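Local coordinates for cycloserine biosynthesis protein DcsG (Streptomyces lavendulae, PDB 6JIL) that catalyses the ATP-dependent cyclization of O-ureido-D-serine to the antibiotic D-cycloserine, as a magnesium-dependent ligase of the ATP-grasp family, at residues G2-V7 against A50-S55; D9-P14 against P56-E61. All coordinates share one frame; numbering follows the deposited sequence.

How the contacts relate
Starting at the N terminus, the chain lays down strand 4-8, turns through 9-14 into helix 19-28, adds the parallel strand 33-37, and then forms strand 50-55, which runs into the turn 56-61 ahead of helix 63-76. Contact 1 closes the first long loop by pairing strands 4-8 and 50-55, the two inner strands of a four-stranded parallel sheet. Contact 2 joins the turns that leave the C-terminal ends of those same strands, closing a second loop of 41 residues that overlaps the first. The segments alternate along the chain, so the contacts cross. Their centres are about 15 Å apart, and they touch where Ser55 O packs on Ser12 CB, making one seam from sheet to turns.

Contact 1: residues G2-V7 against A50-S55; sequences GILALV and AVVFRS
Ala5, Leu6 and Val7 pair in parallel with Val51, Val52 and Phe53, and the backbone ladder is the frame of the contact. Ala5 N donates to Ala50 O, and Ala5 O accepts from Val52 N at 2.9 Å. The next rung runs from Val7 N to Val52 O (2.8 Å), with the donor nearly along the C=O axis. At Val7 the pattern changes: Val7 O is gripped twice, by Arg54 N (3.0 Å) on a lone pair and by Ser55 N (2.9 Å), both in the carbonyl plane. The N-H of Arg54 is the more bent, at 140°.

Apolar contacts line both faces. On one, Val7 CG2, anti to its carbonyl carbon, meets Val51 CG1 at 3.4 Å and lies obliquely against the Phe53 ring near CD2, while Ala5 CB touches Val51 CG2. Helix 63-76 packs on this face through Val73, Phe69 and Cys70. On the other, Leu4 CD2 reaches across to Val52 CG2 at 3.9 Å, and Leu6 lies beside Val52, its CD2 4.0 Å from Val52 CB. Met19 and Leu23 of helix 19-28 cover Leu6.

Arg54 lies beside Leu6, its CG against Leu6 CB and CD2, but its end leads away from the ladder, where NH2 bonds Pro275 O. Ser55 OG bonds Asp16 OD2 and Thr8 OG1.

This buried parallel pair belongs to an alpha/beta sheet covered on both faces, beside the beta-alpha-beta crossover 4-8, 19-28, 33-37. Its forked carbonyl at Val7 draws two successive amides to one oxygen, and the Arg54 side chain lies about 8 Å from that of the magnesium ligand Glu271.

Contact 2: residues D9-P14 against P56-E61; sequences DAVSLP and PWTWAE
Asp9 and Thr58 reach toward each other tip to tip, and hydrogen bonds to the carboxylate dominate the contact. Asp9 OD1 accepts from Thr58 N at 3.0 Å on its syn lone pair and from Thr58 OG1 at a short 2.5 Å, the hydroxyl coming from above the carboxylate plane, 61° out of it. Thr58 OG1 sits between its own backbone N and carbonyl carbon (chi1 59°), which brings hydroxyl and amide to the same oxygen. The other oxygen, Asp9 OD2, takes Ser12 N at 2.9 Å, almost in line with the CG-OD2 bond, in an Asx motif, and also Ser12 OG at 2.7 Å.

Van der Waals contacts fill in around this network. Val11 CB rests on Thr58 CG2 at 3.7 Å, and Ser12 OG lies 3.3 Å from Trp57 CB.

Outside the two segments, Trp38 NE1 adds another bond to Asp9 OD1, and Trp57 NE1 bonds Glu274 O.

Donors on both oxygens hold the buried carboxylate in place and would be expected to favour its charged form. The aspartate thereby clamps together two turns after neighbouring strands, the second of which places the Trp57 side chain about 5 Å from that of the magnesium ligand Glu271.

Contact 1: residues G2-V7 against A50-S55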
ATOM      1  N   GLY A   2      -4.470 -22.213 -18.291  1.00 38.42           N
ATOM      2  CA  GLY A   2      -4.650 -20.870 -17.659  1.00 36.87           C
ATOM      3  C   GLY A   2      -4.139 -20.831 -16.230  1.00 34.97           C
ATOM      4  O   GLY A   2      -4.831 -20.363 -15.322  1.00 33.20           O
ATOM      5  N   ILE A   3      -2.921 -21.326 -16.036  1.00 32.50           N
ATOM      6  CA  ILE A   3      -2.310 -21.348 -14.719  1.00 31.36           C
ATOM      7  C   ILE A   3      -2.008 -19.906 -14.301  1.00 28.63           C
ATOM      8  O   ILE A   3      -1.508 -19.104 -15.095  1.00 28.40           O
ATOM      9  CB  ILE A   3      -1.032 -22.234 -14.737  1.00 32.75           C
ATOM     10  CG1 ILE A   3      -1.047 -23.205 -13.560  1.00 34.48           C
ATOM     11  CG2 ILE A   3       0.204 -21.391 -14.667  1.00 34.63           C
ATOM     12  CD1 ILE A   3       0.011 -24.295 -13.679  1.00 36.23           C
ATOM     13  N   LEU A   4      -2.341 -19.585 -13.053  1.00 26.02           N
ATOM     14  CA  LEU A   4      -2.161 -18.247 -12.497  1.00 22.24           C
ATOM     15  C   LEU A   4      -0.984 -18.209 -11.530  1.00 22.28           C
ATOM     16  O   LEU A   4      -0.911 -19.019 -10.598  1.00 20.23           O
ATOM     17  CB  LEU A   4      -3.424 -17.834 -11.734  1.00 20.47           C
ATOM     18  CG  LEU A   4      -3.845 -16.366 -11.625  1.00 20.00           C
ATOM     19  CD1 LEU A   4      -4.687 -16.194 -10.368  1.00 20.01           C
ATOM     20  CD2 LEU A   4      -2.650 -15.456 -11.576  1.00 20.91           C
ATOM     21  N   ALA A   5      -0.069 -17.268 -11.747  1.00 19.89           N
ATOM     22  CA  ALA A   5       1.085 -17.128 -10.868  1.00 18.26           C
ATOM     23  C   ALA A   5       0.752 -16.132  -9.763  1.00 15.86           C
ATOM     24  O   ALA A   5       0.245 -15.049 -10.040  1.00 17.59           O
ATOM     25  CB  ALA A   5       2.296 -16.645 -11.659  1.00 17.02           C
ATOM     26  N   LEU A   6       0.999 -16.513  -8.514  1.00 14.50           N
ATOM     27  CA  LEU A   6       0.758 -15.624  -7.377  1.00 14.40           C
ATOM     28  C   LEU A   6       2.161 -15.308  -6.847  1.00 15.43           C
ATOM     29  O   LEU A   6       2.811 -16.153  -6.235  1.00 15.44           O
ATOM     30  CB  LEU A   6      -0.097 -16.324  -6.311  1.00 13.79           C
ATOM     31  CG  LEU A   6      -1.497 -16.795  -6.756  1.00 15.42           C
ATOM     32  CD1 LEU A   6      -2.213 -17.462  -5.594  1.00 13.38           C
ATOM     33  CD2 LEU A   6      -2.323 -15.622  -7.270  1.00 13.43           C
ATOM     34  N   VAL A   7       2.629 -14.093  -7.107  1.00 14.62           N
ATOM     35  CA  VAL A   7       3.975 -13.693  -6.728  1.00 14.52           C
ATOM     36  C   VAL A   7       4.217 -13.329  -5.272  1.00 14.12           C
ATOM     37  O   VAL A   7       3.481 -12.551  -4.671  1.00 16.21           O
ATOM     38  CB  VAL A   7       4.466 -12.517  -7.605  1.00 15.90           C
ATOM     39  CG1 VAL A   7       5.945 -12.235  -7.332  1.00 16.15           C
ATOM     40  CG2 VAL A   7       4.258 -12.847  -9.071  1.00 16.66           C
ATOM     41  N   ALA A  50      -1.564 -15.462 -16.681  1.00 18.74           N
ATOM     42  CA  ALA A  50      -1.458 -14.152 -16.071  1.00 18.33           C
ATOM     43  C   ALA A  50      -0.673 -14.253 -14.769  1.00 17.92           C
ATOM     44  O   ALA A  50      -0.371 -15.343 -14.284  1.00 15.90           O
ATOM     45  CB  ALA A  50      -2.838 -13.576 -15.803  1.00 17.90           C
ATOM     46  N   VAL A  51      -0.355 -13.094 -14.210  1.00 16.92           N
ATOM     47  CA  VAL A  51       0.396 -13.007 -12.974  1.00 15.64           C
ATOM     48  C   VAL A  51      -0.257 -12.000 -12.037  1.00 15.26           C
ATOM     49  O   VAL A  51      -0.767 -10.975 -12.480  1.00 14.55           O
ATOM     50  CB  VAL A  51       1.854 -12.565 -13.262  1.00 14.64           C
ATOM     51  CG1 VAL A  51       2.561 -12.205 -11.979  1.00 13.11           C
ATOM     52  CG2 VAL A  51       2.602 -13.689 -13.971  1.00 15.76           C
ATOM     53  N   VAL A  52      -0.264 -12.320 -10.747  1.00 15.78           N
ATOM     54  CA  VAL A  52      -0.801 -11.436  -9.719  1.00 15.86           C
ATOM     55  C   VAL A  52       0.262 -11.257  -8.639  1.00 17.31           C
ATOM     56  O   VAL A  52       0.843 -12.231  -8.146  1.00 15.83           O
ATOM     57  CB  VAL A  52      -2.081 -11.994  -9.052  1.00 16.19           C
ATOM     58  CG1 VAL A  52      -2.412 -11.185  -7.805  1.00 11.83           C
ATOM     59  CG2 VAL A  52      -3.242 -11.918 -10.019  1.00 16.13           C
ATOM     60  N   PHE A  53       0.523 -10.004  -8.286  1.00 16.39           N
ATOM     61  CA  PHE A  53       1.513  -9.702  -7.263  1.00 15.69           C
ATOM     62  C   PHE A  53       0.826  -9.709  -5.904  1.00 14.69           C
ATOM     63  O   PHE A  53       0.031  -8.825  -5.581  1.00 14.13           O
ATOM     64  CB  PHE A  53       2.148  -8.346  -7.547  1.00 10.95           C
ATOM     65  CG  PHE A  53       2.758  -8.249  -8.907  1.00 10.95           C
ATOM     66  CD1 PHE A  53       2.258  -7.364  -9.849  1.00 11.94           C
ATOM     67  CD2 PHE A  53       3.849  -9.031  -9.246  1.00 10.81           C
ATOM     68  CE1 PHE A  53       2.844  -7.259 -11.111  1.00  9.42           C
ATOM     69  CE2 PHE A  53       4.434  -8.928 -10.501  1.00 11.79           C
ATOM     70  CZ  PHE A  53       3.925  -8.035 -11.433  1.00  9.38           C
ATOM     71  N   ARG A  54       1.135 -10.726  -5.113  1.00 13.54           N
ATOM     72  CA  ARG A  54       0.522 -10.872  -3.813  1.00 15.28           C
ATOM     73  C   ARG A  54       1.368 -10.369  -2.660  1.00 16.33           C
ATOM     74  O   ARG A  54       0.971  -9.435  -1.963  1.00 16.58           O
ATOM     75  CB  ARG A  54       0.144 -12.338  -3.584  1.00 14.97           C
ATOM     76  CG  ARG A  54      -1.021 -12.805  -4.451  1.00 14.26           C
ATOM     77  CD  ARG A  54      -2.215 -11.911  -4.202  1.00 14.35           C
ATOM     78  NE  ARG A  54      -2.374 -11.740  -2.767  1.00 17.56           N
ATOM     79  CZ  ARG A  54      -2.635 -10.585  -2.168  1.00 17.41           C
ATOM     80  NH1 ARG A  54      -2.788  -9.477  -2.882  1.00 13.41           N
ATOM     81  NH2 ARG A  54      -2.684 -10.535  -0.840  1.00 17.59           N
ATOM     82  N   SER A  55       2.539 -10.968  -2.467  1.00 15.24           N
ATOM     83  CA  SER A  55       3.385 -10.576  -1.354  1.00 14.17           C
ATOM     84  C   SER A  55       4.897 -10.576  -1.582  1.00 13.84           C
ATOM     85  O   SER A  55       5.640 -11.153  -0.789  1.00 16.01           O
ATOM     86  CB  SER A  55       3.065 -11.463  -0.156  1.00 13.90           C
ATOM     87  OG  SER A  55       3.173 -12.828  -0.517  1.00 15.42           O
TER

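Contact 2: residues D9-P14 against P56-E61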
ATOM      1  N   ASP A   9       7.786 -13.925  -2.146  1.00 15.65           N
ATOM      2  CA  ASP A   9       9.222 -14.130  -1.990  1.00 15.84           C
ATOM      3  C   ASP A   9       9.414 -14.821  -0.643  1.00 15.28           C
ATOM      4  O   ASP A   9       8.618 -14.632   0.279  1.00 15.63           O
ATOM      5  CB  ASP A   9      10.045 -12.824  -2.166  1.00 17.42           C
ATOM      6  CG  ASP A   9       9.812 -11.777  -1.081  1.00 19.34           C
ATOM      7  OD1 ASP A   9       9.801 -10.583  -1.452  1.00 20.12           O
ATOM      8  OD2 ASP A   9       9.682 -12.112   0.117  1.00 18.03           O
ATOM      9  N   ALA A  10      10.435 -15.667  -0.558  1.00 14.14           N
ATOM     10  CA  ALA A  10      10.693 -16.453   0.643  1.00 13.64           C
ATOM     11  C   ALA A  10      10.523 -15.732   1.970  1.00 13.99           C
ATOM     12  O   ALA A  10       9.848 -16.234   2.872  1.00 14.39           O
ATOM     13  CB  ALA A  10      12.086 -17.085   0.563  1.00  9.10           C
ATOM     14  N   VAL A  11      11.127 -14.558   2.095  1.00 14.80           N
ATOM     15  CA  VAL A  11      11.047 -13.802   3.340  1.00 14.80           C
ATOM     16  C   VAL A  11       9.637 -13.359   3.706  1.00 15.75           C
ATOM     17  O   VAL A  11       9.278 -13.315   4.878  1.00 17.32           O
ATOM     18  CB  VAL A  11      11.947 -12.540   3.279  1.00 15.70           C
ATOM     19  CG1 VAL A  11      11.770 -11.704   4.536  1.00 11.42           C
ATOM     20  CG2 VAL A  11      13.412 -12.953   3.113  1.00 15.45           C
ATOM     21  N   SER A  12       8.841 -13.045   2.696  1.00 16.72           N
ATOM     22  CA  SER A  12       7.492 -12.542   2.909  1.00 17.56           C
ATOM     23  C   SER A  12       6.380 -13.569   2.990  1.00 17.06           C
ATOM     24  O   SER A  12       5.356 -13.315   3.616  1.00 16.30           O
ATOM     25  CB  SER A  12       7.158 -11.535   1.807  1.00 18.97           C
ATOM     26  OG  SER A  12       8.159 -10.532   1.744  1.00 23.53           O
ATOM     27  N   LEU A  13       6.574 -14.726   2.364  1.00 16.27           N
ATOM     28  CA  LEU A  13       5.540 -15.748   2.364  1.00 14.99           C
ATOM     29  C   LEU A  13       4.986 -16.112   3.751  1.00 15.11           C
ATOM     30  O   LEU A  13       3.798 -16.386   3.892  1.00 15.95           O
ATOM     31  CB  LEU A  13       6.042 -16.999   1.652  1.00 13.01           C
ATOM     32  CG  LEU A  13       4.963 -18.048   1.367  1.00 13.00           C
ATOM     33  CD1 LEU A  13       3.866 -17.427   0.522  1.00 12.36           C
ATOM     34  CD2 LEU A  13       5.580 -19.252   0.656  1.00 12.10           C
ATOM     35  N   PRO A  14       5.841 -16.127   4.787  1.00 15.15           N
ATOM     36  CA  PRO A  14       5.385 -16.466   6.141  1.00 13.78           C
ATOM     37  C   PRO A  14       4.417 -15.467   6.767  1.00 14.44           C
ATOM     38  O   PRO A  14       3.682 -15.809   7.694  1.00 15.72           O
ATOM     39  CB  PRO A  14       6.686 -16.562   6.931  1.00 13.00           C
ATOM     40  CG  PRO A  14       7.662 -17.046   5.901  1.00 12.91           C
ATOM     41  CD  PRO A  14       7.314 -16.163   4.722  1.00 15.48           C
ATOM     42  N   PRO A  56       5.372  -9.926  -2.659  1.00 11.27           N
ATOM     43  CA  PRO A  56       6.808  -9.870  -2.932  1.00 10.25           C
ATOM     44  C   PRO A  56       7.257  -8.666  -2.111  1.00 11.06           C
ATOM     45  O   PRO A  56       7.883  -7.735  -2.618  1.00 11.23           O
ATOM     46  CB  PRO A  56       6.836  -9.585  -4.417  1.00  9.19           C
ATOM     47  CG  PRO A  56       5.722  -8.595  -4.544  1.00  8.81           C
ATOM     48  CD  PRO A  56       4.621  -9.182  -3.687  1.00  9.29           C
ATOM     49  N   TRP A  57       6.930  -8.696  -0.827  1.00 12.21           N
ATOM     50  CA  TRP A  57       7.197  -7.557   0.031  1.00 14.22           C
ATOM     51  C   TRP A  57       8.618  -7.097   0.294  1.00 15.11           C
ATOM     52  O   TRP A  57       8.814  -6.035   0.892  1.00 12.88           O
ATOM     53  CB  TRP A  57       6.419  -7.719   1.337  1.00 12.73           C
ATOM     54  CG  TRP A  57       4.926  -7.771   1.079  1.00 13.62           C
ATOM     55  CD1 TRP A  57       4.239  -7.115   0.089  1.00 14.99           C
ATOM     56  CD2 TRP A  57       3.948  -8.507   1.818  1.00 11.70           C
ATOM     57  NE1 TRP A  57       2.900  -7.404   0.163  1.00 14.20           N
ATOM     58  CE2 TRP A  57       2.692  -8.255   1.217  1.00 13.09           C
ATOM     59  CE3 TRP A  57       4.007  -9.355   2.929  1.00 11.31           C
ATOM     60  CZ2 TRP A  57       1.508  -8.822   1.691  1.00 12.60           C
ATOM     61  CZ3 TRP A  57       2.826  -9.923   3.402  1.00 11.98           C
ATOM     62  CH2 TRP A  57       1.594  -9.652   2.782  1.00 12.30           C
ATOM     63  N   THR A  58       9.612  -7.856  -0.157  1.00 15.52           N
ATOM     64  CA  THR A  58      10.979  -7.402   0.044  1.00 16.75           C
ATOM     65  C   THR A  58      11.302  -6.381  -1.050  1.00 16.53           C
ATOM     66  O   THR A  58      12.423  -5.887  -1.135  1.00 17.15           O
ATOM     67  CB  THR A  58      12.014  -8.567  -0.008  1.00 16.86           C
ATOM     68  OG1 THR A  58      11.939  -9.239  -1.270  1.00 16.25           O
ATOM     69  CG2 THR A  58      11.753  -9.550   1.113  1.00 16.07           C
ATOM     70  N   TRP A  59      10.315  -6.063  -1.884  1.00 17.08           N
ATOM     71  CA  TRP A  59      10.537  -5.086  -2.946  1.00 17.76           C
ATOM     72  C   TRP A  59      10.903  -3.760  -2.301  1.00 18.85           C
ATOM     73  O   TRP A  59      11.570  -2.924  -2.914  1.00 19.79           O
ATOM     74  CB  TRP A  59       9.289  -4.903  -3.822  1.00 17.52           C
ATOM     75  CG  TRP A  59       8.126  -4.221  -3.142  1.00 16.59           C
ATOM     76  CD1 TRP A  59       7.066  -4.821  -2.517  1.00 16.19           C
ATOM     77  CD2 TRP A  59       7.926  -2.810  -2.994  1.00 15.20           C
ATOM     78  NE1 TRP A  59       6.223  -3.873  -1.988  1.00 12.49           N
ATOM     79  CE2 TRP A  59       6.727  -2.630  -2.264  1.00 13.64           C
ATOM     80  CE3 TRP A  59       8.643  -1.679  -3.406  1.00 13.00           C
ATOM     81  CZ2 TRP A  59       6.232  -1.365  -1.934  1.00 12.68           C
ATOM     82  CZ3 TRP A  59       8.150  -0.421  -3.076  1.00 13.34           C
ATOM     83  CH2 TRP A  59       6.956  -0.277  -2.346  1.00 12.48           C
ATOM     84  N   ALA A  60      10.461  -3.574  -1.059  1.00 17.51           N
ATOM     85  CA  ALA A  60      10.744  -2.354  -0.311  1.00 17.37           C
ATOM     86  C   ALA A  60      12.233  -2.209  -0.025  1.00 18.89           C
ATOM     87  O   ALA A  60      12.697  -1.120   0.301  1.00 18.62           O
ATOM     88  CB  ALA A  60       9.967  -2.346   0.998  1.00 16.26           C
ATOM     89  N   GLU A  61      12.969  -3.313  -0.135  1.00 20.55           N
ATOM     90  CA  GLU A  61      14.412  -3.318   0.102  1.00 23.08           C
ATOM     91  C   GLU A  61      15.174  -3.154  -1.203  1.00 23.42           C
ATOM     92  O   GLU A  61      16.331  -2.740  -1.205  1.00 23.20           O
ATOM     93  CB  GLU A  61      14.848  -4.625   0.758  1.00 23.80           C
ATOM     94  CG  GLU A  61      14.593  -4.680   2.236  1.00 29.38           C
ATOM     95  CD  GLU A  61      14.730  -6.079   2.777  1.00 33.79           C
ATOM     96  OE1 GLU A  61      15.733  -6.750   2.442  1.00 36.76           O
ATOM     97  OE2 GLU A  61      13.838  -6.510   3.541  1.00 37.03           O
TER